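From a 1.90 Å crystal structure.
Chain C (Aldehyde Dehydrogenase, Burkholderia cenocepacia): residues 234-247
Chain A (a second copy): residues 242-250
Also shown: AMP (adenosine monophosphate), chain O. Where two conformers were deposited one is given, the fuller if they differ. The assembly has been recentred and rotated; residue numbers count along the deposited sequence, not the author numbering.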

# COMPACT_ATOMS: atom_id res chain seq x y z
N SER C 234 -13.94 13.77 -26.64
CA SER C 234 -13.76 12.86 -27.75
C SER C 234 -12.30 12.40 -27.90
O SER C 234 -11.36 13.10 -27.51
CB SER C 234 -14.24 13.50 -29.07
OG SER C 234 -13.39 14.55 -29.46
N THR C 235 -12.14 11.24 -28.51
CA THR C 235 -10.84 10.74 -28.86
C THR C 235 -10.12 11.77 -29.74
O THR C 235 -8.94 12.06 -29.55
CB THR C 235 -10.98 9.33 -29.49
OG1 THR C 235 -11.41 8.37 -28.47
CG2 THR C 235 -9.65 8.88 -30.08
N ALA C 236 -10.83 12.36 -30.70
CA ALA C 236 -10.18 13.29 -31.62
C ALA C 236 -9.61 14.54 -30.92
O ALA C 236 -8.48 14.98 -31.20
CB ALA C 236 -11.16 13.66 -32.75
N THR C 237 -10.37 15.11 -29.98
CA THR C 237 -9.89 16.22 -29.18
C THR C 237 -8.76 15.81 -28.23
O THR C 237 -7.83 16.60 -28.01
CB THR C 237 -11.06 16.89 -28.43
OG1 THR C 237 -12.06 17.22 -29.40
CG2 THR C 237 -10.62 18.12 -27.75
N GLY C 238 -8.81 14.59 -27.71
CA GLY C 238 -7.73 14.05 -26.88
C GLY C 238 -6.41 14.07 -27.61
O GLY C 238 -5.35 14.42 -27.03
N ARG C 239 -6.45 13.73 -28.90
CA ARG C 239 -5.24 13.84 -29.72
C ARG C 239 -4.70 15.27 -29.70
O ARG C 239 -3.49 15.48 -29.61
CB ARG C 239 -5.47 13.39 -31.16
CG ARG C 239 -5.86 11.93 -31.28
CD ARG C 239 -5.61 11.40 -32.69
NE ARG C 239 -5.80 9.95 -32.74
CZ ARG C 239 -6.95 9.33 -32.97
NH1 ARG C 239 -8.06 10.00 -33.27
NH2 ARG C 239 -6.98 8.02 -32.95
N ARG C 240 -5.60 16.25 -29.75
CA ARG C 240 -5.20 17.65 -29.82
C ARG C 240 -4.65 18.11 -28.47
O ARG C 240 -3.76 18.96 -28.40
CB ARG C 240 -6.37 18.52 -30.30
CG ARG C 240 -6.94 18.05 -31.65
CD ARG C 240 -5.89 18.09 -32.76
NE ARG C 240 -5.55 19.47 -33.08
CZ ARG C 240 -4.58 19.85 -33.90
NH1 ARG C 240 -3.83 18.96 -34.52
NH2 ARG C 240 -4.39 21.14 -34.12
N ILE C 241 -5.15 17.50 -27.39
CA ILE C 241 -4.59 17.78 -26.05
C ILE C 241 -3.13 17.31 -25.97
O ILE C 241 -2.24 18.06 -25.53
CB ILE C 241 -5.42 17.10 -24.93
CG1 ILE C 241 -6.84 17.71 -24.86
CG2 ILE C 241 -4.73 17.19 -23.56
CD1 ILE C 241 -6.87 19.14 -24.40
N VAL C 242 -2.90 16.08 -26.41
CA VAL C 242 -1.55 15.49 -26.45
C VAL C 242 -0.61 16.39 -27.28
O VAL C 242 0.51 16.72 -26.85
CB VAL C 242 -1.61 14.07 -27.03
CG1 VAL C 242 -0.21 13.51 -27.31
CG2 VAL C 242 -2.38 13.13 -26.08
N GLU C 243 -1.05 16.77 -28.47
CA GLU C 243 -0.30 17.71 -29.31
C GLU C 243 0.07 18.96 -28.53
O GLU C 243 1.23 19.38 -28.56
CB GLU C 243 -1.13 18.11 -30.53
CG GLU C 243 -0.51 19.21 -31.38
CD GLU C 243 0.27 18.70 -32.57
OE1 GLU C 243 0.57 19.53 -33.47
OE2 GLU C 243 0.60 17.48 -32.63
N ALA C 244 -0.91 19.55 -27.85
CA ALA C 244 -0.72 20.78 -27.11
C ALA C 244 0.30 20.62 -25.97
O ALA C 244 1.03 21.57 -25.62
CB ALA C 244 -2.06 21.26 -26.53
N SER C 245 0.35 19.43 -25.39
CA SER C 245 1.22 19.16 -24.25
C SER C 245 2.70 19.17 -24.56
O SER C 245 3.50 19.22 -23.65
CB SER C 245 0.85 17.81 -23.58
OG SER C 245 1.32 16.70 -24.32
N GLN C 246 3.08 19.09 -25.84
CA GLN C 246 4.49 19.05 -26.23
C GLN C 246 5.29 20.25 -25.76
O GLN C 246 6.48 20.13 -25.53
CB GLN C 246 4.67 19.10 -27.73
CG GLN C 246 4.10 17.96 -28.47
CD GLN C 246 4.27 18.20 -29.96
OE1 GLN C 246 5.31 18.64 -30.42
NE2 GLN C 246 3.26 17.87 -30.70
N GLY C 247 4.64 21.42 -25.74
CA GLY C 247 5.31 22.68 -25.41
C GLY C 247 6.15 22.61 -24.17
O GLY C 247 7.36 22.86 -24.22
P AMP O . -14.91 17.74 -27.40
O1P AMP O . -14.08 18.22 -28.57
O2P AMP O . -14.55 16.44 -26.76
O3P AMP O . -16.40 17.81 -27.69
O5' AMP O . -14.63 18.84 -26.23
C5' AMP O . -15.16 18.63 -24.91
C4' AMP O . -14.71 19.69 -23.90
O4' AMP O . -13.42 20.16 -24.23
C3' AMP O . -15.58 20.92 -23.92
O3' AMP O . -15.60 21.54 -22.63
C2' AMP O . -14.91 21.82 -24.96
O2' AMP O . -15.18 23.22 -24.80
C1' AMP O . -13.45 21.48 -24.77
N9 AMP O . -12.72 21.54 -26.06
C8 AMP O . -13.27 21.40 -27.28
N7 AMP O . -12.33 21.56 -28.24
C5 AMP O . -11.15 21.79 -27.63
C6 AMP O . -9.76 22.04 -28.06
N6 AMP O . -9.44 22.05 -29.37
N1 AMP O . -8.82 22.25 -27.11
C2 AMP O . -9.13 22.23 -25.81
N3 AMP O . -10.38 22.03 -25.35
C4 AMP O . -11.41 21.79 -26.19
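Chain A 242-250: VEASQGNLK

The chain C stretch is a helix from C:Thr235 to about C:Ser245, its phi between -73 and -51 throughout and its amides bonded four residues back, as in C:Val242 N to C:Gly238 O at 3.0 Å. Chain A enters as the last turn of a helix, A:Val242 to about A:Ser245, and leaves it by A:Leu249, whose phi/psi of 51/40 is left-handed. The register fixes the direction: CA–CA approaches of 5.1 Å for C:Arg239 with A:Gln246, 5.7 Å for C:Glu243 with A:Glu243 and 6.3 Å for C:Gln246 with A:Val242 show the two copies running antiparallel, with C:Glu243 meeting its own counterpart. Together they bury 560 Å².

At the start of chain C, C:Ser234 caps the helix, its OG accepting from C:Thr237 N at 3.1 Å. This end faces AMP rather than chain A: C:Ser234 N donates to phosphate O2P at 2.7 Å, and C:Thr237 OG1 makes a very short 2.4 Å bond to O1P. Contact with chain A begins at C:Thr235, whose CG2 lies 3.7 Å from A:Leu249 CD1. C:Gly238, without a side chain, brings its O to 4.1 Å from A:Leu249 CD2.

The CA-to-CB bond of C:Arg239 points sideways, but the side-chain end reaches chain A. NH2 donates to A:Gly247 O at 2.9 Å (150°), and NE to the same A:Gly247 O at 3.1 Å (143°); a weak bond from NE to A:Gln246 O, 2.9 Å long, has an angle of only 127°. Both carbonyls lie at the guanidinium edge, where its N-H groups point, while A:Leu249 CD1 covers one face.

C:Val242 points toward chain A and forms the apolar centre. Its CG1 is 3.9 Å from A:Val242 CG1, and its CG2 packs 3.6 Å from A:Leu249 CD2. C:Val242 CG1 also lies 3.4 Å from A:Ser245 OG, a hydroxyl already donating to A:Val242 O at 2.7 Å.

One residue on, C:Glu243 OE2 approaches A:Gln246 NE2 to 2.6 Å and also lies 3.9 Å from A:Glu243 OE2, a proximity of like charges.

The stretch's end repeats earlier contacts with the chains exchanged. C:Ser245 OG donates to C:Val242 O at 2.7 Å and lies 3.5 Å from A:Val242 CG1, matching A:Ser245 against C:Val242. C:Gln246 CG is 3.9 Å from A:Val242 CG1, as A:Gln246 CG is 3.8 Å from C:Val242 CG1. C:Gln246 NE2 lies 3.2 Å from A:Glu243 CG, a carbon; the glutamine rotamers are similar, but glutamate chi2 differs, 97° in C:Glu243 and -86° in A:Glu243.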

# COMPACT_ATOMS: atom_id res chain seq x y z
N VAL A 242 6.07 12.49 -27.86
CA VAL A 242 4.73 12.93 -27.49
C VAL A 242 3.87 13.11 -28.72
O VAL A 242 2.76 12.58 -28.77
CB VAL A 242 4.77 14.20 -26.61
CG1 VAL A 242 3.37 14.76 -26.40
CG2 VAL A 242 5.39 13.86 -25.27
N GLU A 243 4.41 13.79 -29.74
CA GLU A 243 3.65 14.00 -30.95
C GLU A 243 3.25 12.67 -31.61
O GLU A 243 2.14 12.51 -32.05
CB GLU A 243 4.42 14.91 -31.93
CG GLU A 243 3.55 15.59 -32.98
CD GLU A 243 3.30 14.74 -34.21
OE1 GLU A 243 3.87 13.61 -34.29
OE2 GLU A 243 2.54 15.18 -35.13
N ALA A 244 4.17 11.73 -31.65
CA ALA A 244 3.93 10.43 -32.27
C ALA A 244 2.88 9.64 -31.51
O ALA A 244 2.14 8.88 -32.12
CB ALA A 244 5.21 9.61 -32.31
N SER A 245 2.81 9.84 -30.19
CA SER A 245 1.88 9.08 -29.35
C SER A 245 0.41 9.37 -29.69
O SER A 245 -0.46 8.60 -29.35
CB SER A 245 2.16 9.39 -27.86
OG SER A 245 1.53 10.60 -27.48
N GLN A 246 0.13 10.49 -30.34
CA GLN A 246 -1.25 10.86 -30.65
C GLN A 246 -2.04 9.88 -31.46
O GLN A 246 -3.27 9.87 -31.39
CB GLN A 246 -1.24 12.02 -31.61
CG GLN A 246 -1.02 13.36 -31.06
CD GLN A 246 -1.11 14.32 -32.23
OE1 GLN A 246 -2.16 14.48 -32.86
NE2 GLN A 246 -0.01 14.94 -32.52
N GLY A 247 -1.34 9.15 -32.33
CA GLY A 247 -2.01 8.27 -33.26
C GLY A 247 -2.97 7.33 -32.58
O GLY A 247 -4.17 7.30 -32.91
N ASN A 248 -2.44 6.56 -31.64
CA ASN A 248 -3.26 5.66 -30.88
C ASN A 248 -3.40 5.99 -29.39
O ASN A 248 -3.87 5.16 -28.65
CB ASN A 248 -2.77 4.21 -31.03
CG ASN A 248 -1.51 3.93 -30.26
OD1 ASN A 248 -0.75 4.83 -29.91
ND2 ASN A 248 -1.27 2.65 -30.01
N LEU A 249 -2.97 7.19 -29.01
CA LEU A 249 -2.98 7.64 -27.62
C LEU A 249 -2.32 6.65 -26.67
O LEU A 249 -2.79 6.44 -25.56
CB LEU A 249 -4.40 8.00 -27.21
CG LEU A 249 -4.80 9.14 -28.16
CD1 LEU A 249 -6.25 9.15 -28.56
CD2 LEU A 249 -4.36 10.49 -27.62
N LYS A 250 -1.22 6.05 -27.12
CA LYS A 250 -0.41 5.22 -26.26
C LYS A 250 0.08 6.01 -25.06
O LYS A 250 0.28 7.23 -25.13
CB LYS A 250 0.77 4.63 -27.00
CG LYS A 250 1.69 5.64 -27.68
CD LYS A 250 2.97 5.05 -28.24
CE LYS A 250 2.77 3.94 -29.27
NZ LYS A 250 2.02 4.36 -30.49